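Local coordinates for protein alternansucrase (Leuconostoc mesenteroides, PDB 6HVG) that is a large multidomain enzyme of glycosyl hydrolase family 70, with a bound calcium ion and repeats of the choline-binding type, at residues A[696-708]-A[865-879]. Numbering follows the deposited sequence.
Sequences NNRSNMWYFLDTG and ATDSSGKDLKDGETD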
loop_
_atom_site.group_PDB
_atom_site.type_symbol
_atom_site.label_atom_id
_atom_site.label_comp_id
_atom_site.label_asym_id
_atom_site.label_seq_id
_atom_site.Cartn_x
_atom_site.Cartn_y
_atom_site.Cartn_z
ATOM N N ASN A 696 -13.488 15.014 -17.218
ATOM C CA ASN A 696 -14.353 16.184 -17.209
ATOM C C ASN A 696 -14.186 17.133 -16.040
ATOM O O ASN A 696 -13.642 18.220 -16.227
ATOM C CB ASN A 696 -15.813 15.790 -17.423
ATOM C CG ASN A 696 -16.191 14.571 -16.646
ATOM O OD1 ASN A 696 -15.573 14.255 -15.624
ATOM N ND2 ASN A 696 -17.208 13.872 -17.111
ATOM N N ASN A 697 -14.684 16.786 -14.870
ATOM C CA ASN A 697 -14.747 17.796 -13.832
ATOM C C ASN A 697 -13.350 18.018 -13.337
ATOM O O ASN A 697 -12.776 17.132 -12.749
ATOM C CB ASN A 697 -15.727 17.415 -12.725
ATOM C CG ASN A 697 -17.192 17.442 -13.215
ATOM O OD1 ASN A 697 -17.964 18.347 -12.876
ATOM N ND2 ASN A 697 -17.568 16.462 -14.043
ATOM N N ARG A 698 -12.789 19.182 -13.659
ATOM C CA ARG A 698 -11.412 19.518 -13.340
ATOM C C ARG A 698 -11.419 20.860 -12.661
ATOM O O ARG A 698 -12.304 21.652 -12.924
ATOM C CB ARG A 698 -10.626 19.588 -14.638
ATOM C CG ARG A 698 -10.470 18.244 -15.334
ATOM C CD ARG A 698 -9.741 18.385 -16.672
ATOM N NE ARG A 698 -9.604 17.087 -17.337
ATOM C CZ ARG A 698 -9.567 16.900 -18.659
ATOM N NH1 ARG A 698 -9.640 17.924 -19.508
ATOM N NH2 ARG A 698 -9.465 15.668 -19.151
ATOM N N SER A 699 -10.455 21.121 -11.787
ATOM C CA SER A 699 -10.317 22.454 -11.215
ATOM C C SER A 699 -9.915 23.465 -12.309
ATOM O O SER A 699 -9.195 23.142 -13.271
ATOM C CB SER A 699 -9.277 22.462 -10.101
ATOM O OG SER A 699 -9.447 21.364 -9.243
ATOM N N ASN A 700 -10.422 24.678 -12.190
ATOM C CA ASN A 700 -10.082 25.714 -13.138
ATOM C C ASN A 700 -8.587 26.038 -13.179
ATOM O O ASN A 700 -7.857 25.862 -12.191
ATOM C CB ASN A 700 -10.858 26.984 -12.828
ATOM C CG ASN A 700 -12.279 26.918 -13.306
ATOM O OD1 ASN A 700 -12.730 25.894 -13.811
ATOM N ND2 ASN A 700 -13.008 28.004 -13.119
ATOM N N MET A 701 -8.145 26.506 -14.343
ATOM C CA MET A 701 -6.779 26.947 -14.533
ATOM C C MET A 701 -6.469 28.099 -13.586
ATOM O O MET A 701 -5.319 28.298 -13.222
ATOM C CB MET A 701 -6.561 27.392 -15.970
ATOM C CG MET A 701 -6.856 26.341 -17.032
ATOM S SD MET A 701 -5.872 24.840 -16.955
ATOM C CE MET A 701 -4.255 25.501 -17.329
ATOM N N TRP A 702 -7.493 28.856 -13.191
ATOM C CA TRP A 702 -7.385 29.875 -12.128
ATOM C C TRP A 702 -6.546 29.422 -10.939
ATOM O O TRP A 702 -5.786 30.207 -10.397
ATOM C CB TRP A 702 -8.780 30.287 -11.612
ATOM C CG TRP A 702 -8.781 31.451 -10.640
ATOM C CD1 TRP A 702 -8.575 32.782 -10.944
ATOM C CD2 TRP A 702 -9.012 31.402 -9.231
ATOM N NE1 TRP A 702 -8.647 33.556 -9.801
ATOM C CE2 TRP A 702 -8.916 32.732 -8.737
ATOM C CE3 TRP A 702 -9.281 30.368 -8.327
ATOM C CZ2 TRP A 702 -9.091 33.042 -7.392
ATOM C CZ3 TRP A 702 -9.439 30.676 -6.985
ATOM C CH2 TRP A 702 -9.339 32.007 -6.533
ATOM N N TYR A 703 -6.678 28.161 -10.543
ATOM C CA TYR A 703 -5.972 27.667 -9.356
ATOM C C TYR A 703 -4.444 27.699 -9.466
ATOM O O TYR A 703 -3.765 27.780 -8.441
ATOM C CB TYR A 703 -6.464 26.269 -8.954
ATOM C CG TYR A 703 -7.844 26.311 -8.324
ATOM C CD1 TYR A 703 -8.015 26.760 -7.023
ATOM C CD2 TYR A 703 -8.982 25.928 -9.041
ATOM C CE1 TYR A 703 -9.266 26.816 -6.446
ATOM C CE2 TYR A 703 -10.237 25.992 -8.476
ATOM C CZ TYR A 703 -10.367 26.438 -7.181
ATOM O OH TYR A 703 -11.603 26.497 -6.621
ATOM N N PHE A 704 -3.917 27.653 -10.687
ATOM C CA PHE A 704 -2.473 27.761 -10.892
ATOM C C PHE A 704 -1.904 29.092 -10.395
ATOM O O PHE A 704 -0.735 29.153 -9.995
ATOM C CB PHE A 704 -2.114 27.602 -12.363
ATOM C CG PHE A 704 -2.103 26.180 -12.846
ATOM C CD1 PHE A 704 -1.052 25.363 -12.580
ATOM C CD2 PHE A 704 -3.141 25.688 -13.610
ATOM C CE1 PHE A 704 -1.027 24.064 -13.059
ATOM C CE2 PHE A 704 -3.125 24.394 -14.098
ATOM C CZ PHE A 704 -2.070 23.575 -13.814
ATOM N N LEU A 705 -2.717 30.141 -10.425
ATOM C CA LEU A 705 -2.262 31.477 -10.065
ATOM C C LEU A 705 -1.968 31.634 -8.571
ATOM O O LEU A 705 -1.013 32.332 -8.219
ATOM C CB LEU A 705 -3.292 32.532 -10.502
ATOM C CG LEU A 705 -3.655 32.595 -11.992
ATOM C CD1 LEU A 705 -4.642 33.711 -12.280
ATOM C CD2 LEU A 705 -2.421 32.793 -12.856
ATOM N N ASP A 706 -2.792 31.017 -7.712
ATOM C CA ASP A 706 -2.703 31.152 -6.258
ATOM C C ASP A 706 -2.778 32.641 -5.918
ATOM O O ASP A 706 -1.827 33.220 -5.399
ATOM C CB ASP A 706 -1.422 30.478 -5.745
ATOM C CG ASP A 706 -1.262 30.550 -4.225
ATOM O OD1 ASP A 706 -2.278 30.509 -3.505
ATOM O OD2 ASP A 706 -0.108 30.631 -3.737
ATOM N N THR A 707 -3.903 33.270 -6.260
ATOM C CA THR A 707 -4.061 34.717 -6.064
ATOM C C THR A 707 -4.006 35.127 -4.607
ATOM O O THR A 707 -3.613 36.244 -4.278
ATOM C CB THR A 707 -5.357 35.242 -6.705
ATOM O OG1 THR A 707 -6.471 34.488 -6.223
ATOM C CG2 THR A 707 -5.299 35.086 -8.219
ATOM N N GLY A 708 -4.376 34.201 -3.728
ATOM C CA GLY A 708 -4.226 34.395 -2.295
ATOM C C GLY A 708 -2.835 34.835 -1.885
ATOM O O GLY A 708 -2.650 35.366 -0.802
ATOM N N ALA A 865 -1.808 34.638 -15.976
ATOM C CA ALA A 865 -3.152 35.170 -15.780
ATOM C C ALA A 865 -4.147 34.174 -16.355
ATOM O O ALA A 865 -3.763 33.217 -17.022
ATOM C CB ALA A 865 -3.303 36.514 -16.468
ATOM N N THR A 866 -5.419 34.381 -16.057
ATOM C CA THR A 866 -6.486 33.534 -16.583
ATOM C C THR A 866 -7.694 34.379 -16.857
ATOM O O THR A 866 -7.944 35.367 -16.152
ATOM C CB THR A 866 -6.932 32.405 -15.610
ATOM O OG1 THR A 866 -7.314 32.954 -14.345
ATOM C CG2 THR A 866 -5.833 31.344 -15.402
ATOM N N ASP A 867 -8.444 33.988 -17.879
ATOM C CA ASP A 867 -9.707 34.625 -18.154
ATOM C C ASP A 867 -10.715 34.062 -17.163
ATOM O O ASP A 867 -11.657 33.383 -17.545
ATOM C CB ASP A 867 -10.131 34.360 -19.592
ATOM C CG ASP A 867 -11.394 35.108 -19.973
ATOM O OD1 ASP A 867 -11.665 36.194 -19.399
ATOM O OD2 ASP A 867 -12.134 34.565 -20.815
ATOM N N SER A 868 -10.483 34.335 -15.879
ATOM C CA SER A 868 -11.244 33.737 -14.801
ATOM C C SER A 868 -10.922 34.422 -13.479
ATOM O O SER A 868 -9.835 34.965 -13.293
ATOM C CB SER A 868 -10.910 32.252 -14.703
ATOM O OG SER A 868 -11.539 31.684 -13.580
ATOM N N SER A 869 -11.879 34.401 -12.560
ATOM C CA SER A 869 -11.746 35.068 -11.267
ATOM C C SER A 869 -11.940 34.122 -10.083
ATOM O O SER A 869 -11.833 34.552 -8.933
ATOM C CB SER A 869 -12.782 36.192 -11.188
ATOM O OG SER A 869 -12.632 36.963 -10.007
ATOM N N GLY A 870 -12.194 32.836 -10.345
ATOM C CA GLY A 870 -12.430 31.869 -9.260
ATOM C C GLY A 870 -12.944 30.527 -9.744
ATOM O O GLY A 870 -12.729 30.152 -10.890
ATOM N N LYS A 871 -13.635 29.804 -8.860
ATOM C CA LYS A 871 -14.316 28.537 -9.206
ATOM C C LYS A 871 -15.309 28.668 -10.370
ATOM O O LYS A 871 -15.396 27.771 -11.202
ATOM C CB LYS A 871 -15.127 28.027 -8.011
ATOM C CG LYS A 871 -14.359 27.737 -6.732
ATOM C CD LYS A 871 -15.249 27.127 -5.644
ATOM C CE LYS A 871 -16.233 28.145 -5.064
ATOM N NZ LYS A 871 -17.180 27.547 -4.079
ATOM N N ASP A 872 -16.071 29.764 -10.394
ATOM C CA ASP A 872 -17.213 29.904 -11.304
ATOM C C ASP A 872 -16.966 30.938 -12.385
ATOM O O ASP A 872 -16.306 31.948 -12.154
ATOM C CB ASP A 872 -18.476 30.289 -10.520
ATOM C CG ASP A 872 -18.842 29.260 -9.461
ATOM O OD1 ASP A 872 -19.050 28.078 -9.813
ATOM O OD2 ASP A 872 -18.934 29.639 -8.277
ATOM N N LEU A 873 -17.548 30.685 -13.555
ATOM C CA LEU A 873 -17.294 31.465 -14.756
ATOM C C LEU A 873 -18.473 32.377 -15.110
ATOM O O LEU A 873 -19.587 31.913 -15.282
ATOM C CB LEU A 873 -17.036 30.505 -15.921
ATOM C CG LEU A 873 -15.778 29.628 -15.926
ATOM C CD1 LEU A 873 -15.824 28.533 -14.873
ATOM C CD2 LEU A 873 -15.577 28.988 -17.294
ATOM N N LYS A 874 -18.212 33.673 -15.234
ATOM C CA LYS A 874 -19.198 34.615 -15.781
ATOM C C LYS A 874 -19.371 34.387 -17.284
ATOM O O LYS A 874 -18.636 33.628 -17.899
ATOM C CB LYS A 874 -18.765 36.059 -15.515
ATOM C CG LYS A 874 -18.812 36.418 -14.037
ATOM C CD LYS A 874 -17.787 37.472 -13.651
ATOM C CE LYS A 874 -17.391 37.335 -12.188
ATOM N NZ LYS A 874 -16.247 38.228 -11.878
ATOM N N ASP A 875 -20.334 35.073 -17.879
ATOM C CA ASP A 875 -20.751 34.819 -19.277
ATOM C C ASP A 875 -19.651 34.709 -20.362
ATOM O O ASP A 875 -19.550 33.687 -21.050
ATOM C CB ASP A 875 -21.800 35.863 -19.691
ATOM C CG ASP A 875 -22.246 35.700 -21.124
ATOM O OD1 ASP A 875 -22.466 34.550 -21.556
ATOM O OD2 ASP A 875 -22.392 36.726 -21.813
ATOM N N GLY A 876 -18.852 35.759 -20.523
ATOM C CA GLY A 876 -17.772 35.776 -21.525
ATOM C C GLY A 876 -16.559 34.905 -21.205
ATOM O O GLY A 876 -15.786 34.544 -22.103
ATOM N N GLU A 877 -16.423 34.538 -19.927
ATOM C CA GLU A 877 -15.199 33.949 -19.411
ATOM C C GLU A 877 -14.939 32.522 -19.894
ATOM O O GLU A 877 -15.797 31.652 -19.856
ATOM C CB GLU A 877 -15.128 34.017 -17.870
ATOM C CG GLU A 877 -15.034 35.436 -17.300
ATOM C CD GLU A 877 -14.966 35.477 -15.776
ATOM O OE1 GLU A 877 -15.586 34.612 -15.121
ATOM O OE2 GLU A 877 -14.339 36.396 -15.215
ATOM N N THR A 878 -13.700 32.299 -20.316
ATOM C CA THR A 878 -13.264 31.062 -20.951
ATOM C C THR A 878 -12.431 30.162 -20.037
ATOM O O THR A 878 -12.334 28.958 -20.274
ATOM C CB THR A 878 -12.414 31.443 -22.164
ATOM O OG1 THR A 878 -13.201 32.218 -23.070
ATOM C CG2 THR A 878 -11.934 30.245 -22.877
ATOM N N ASP A 879 -11.851 30.758 -18.996
ATOM C CA ASP A 879 -10.882 30.091 -18.113
ATOM C C ASP A 879 -9.642 29.571 -18.861
ATOM O O ASP A 879 -9.169 28.457 -18.619
ATOM C CB ASP A 879 -11.569 28.980 -17.314
ATOM C CG ASP A 879 -10.697 28.424 -16.200
ATOM O OD1 ASP A 879 -10.204 29.235 -15.403
ATOM O OD2 ASP A 879 -10.543 27.194 -16.114
#
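Asp879 and Gly870 meet Asn700, Met701 and Trp702 where the long connection of a beta hairpin, from strand 862-866 to antiparallel strand 881-885, packs against the loop that follows helix 681-692. The carboxylate of Asp879 makes the first bond across. Its CG lies opposite the backbone N (chi1 -169°), directing the buried acid at 696-708, where Asp879 OD2 accepts Met701 N at 3.1 Å from the syn side, only slightly out of the carboxylate plane. Asp879 OD1 lies 3.5 Å from Trp702 N. Within its own loop, Asp879 N is bonded to Asp867 O and Thr878 N to Asp867 OD2, so Asp867 ties the two ends of the hairpin loop together.

The amide of Asn700 supplies the second bond across. Asn700 ND2 gives a hydrogen to Gly870 O (3.1 Å), within the plane of that carbonyl but 23° out of the amide's own plane, and Lys871 O sits at the same distance from ND2. Asn700 OD1 is 3.4 Å from Asp879 OD2, two acceptors with no bond between them. The backbone oxygen of Asn700 receives Tyr703 N and also Ser690 OG of helix 681-692.

Trp702 closes the contact with a CH-pi interaction: Gly870 CA stands 3.5 Å from the centroid of the six-membered ring, while Ser869 O overlies the same face nearer its rim. NE1 approaches that oxygen at too poor an angle to bond. At the ring's edge, Thr866 OG1 bonds weakly to Ser868 O and meets Leu705 CD1 tip to tip, 3.5 Å away.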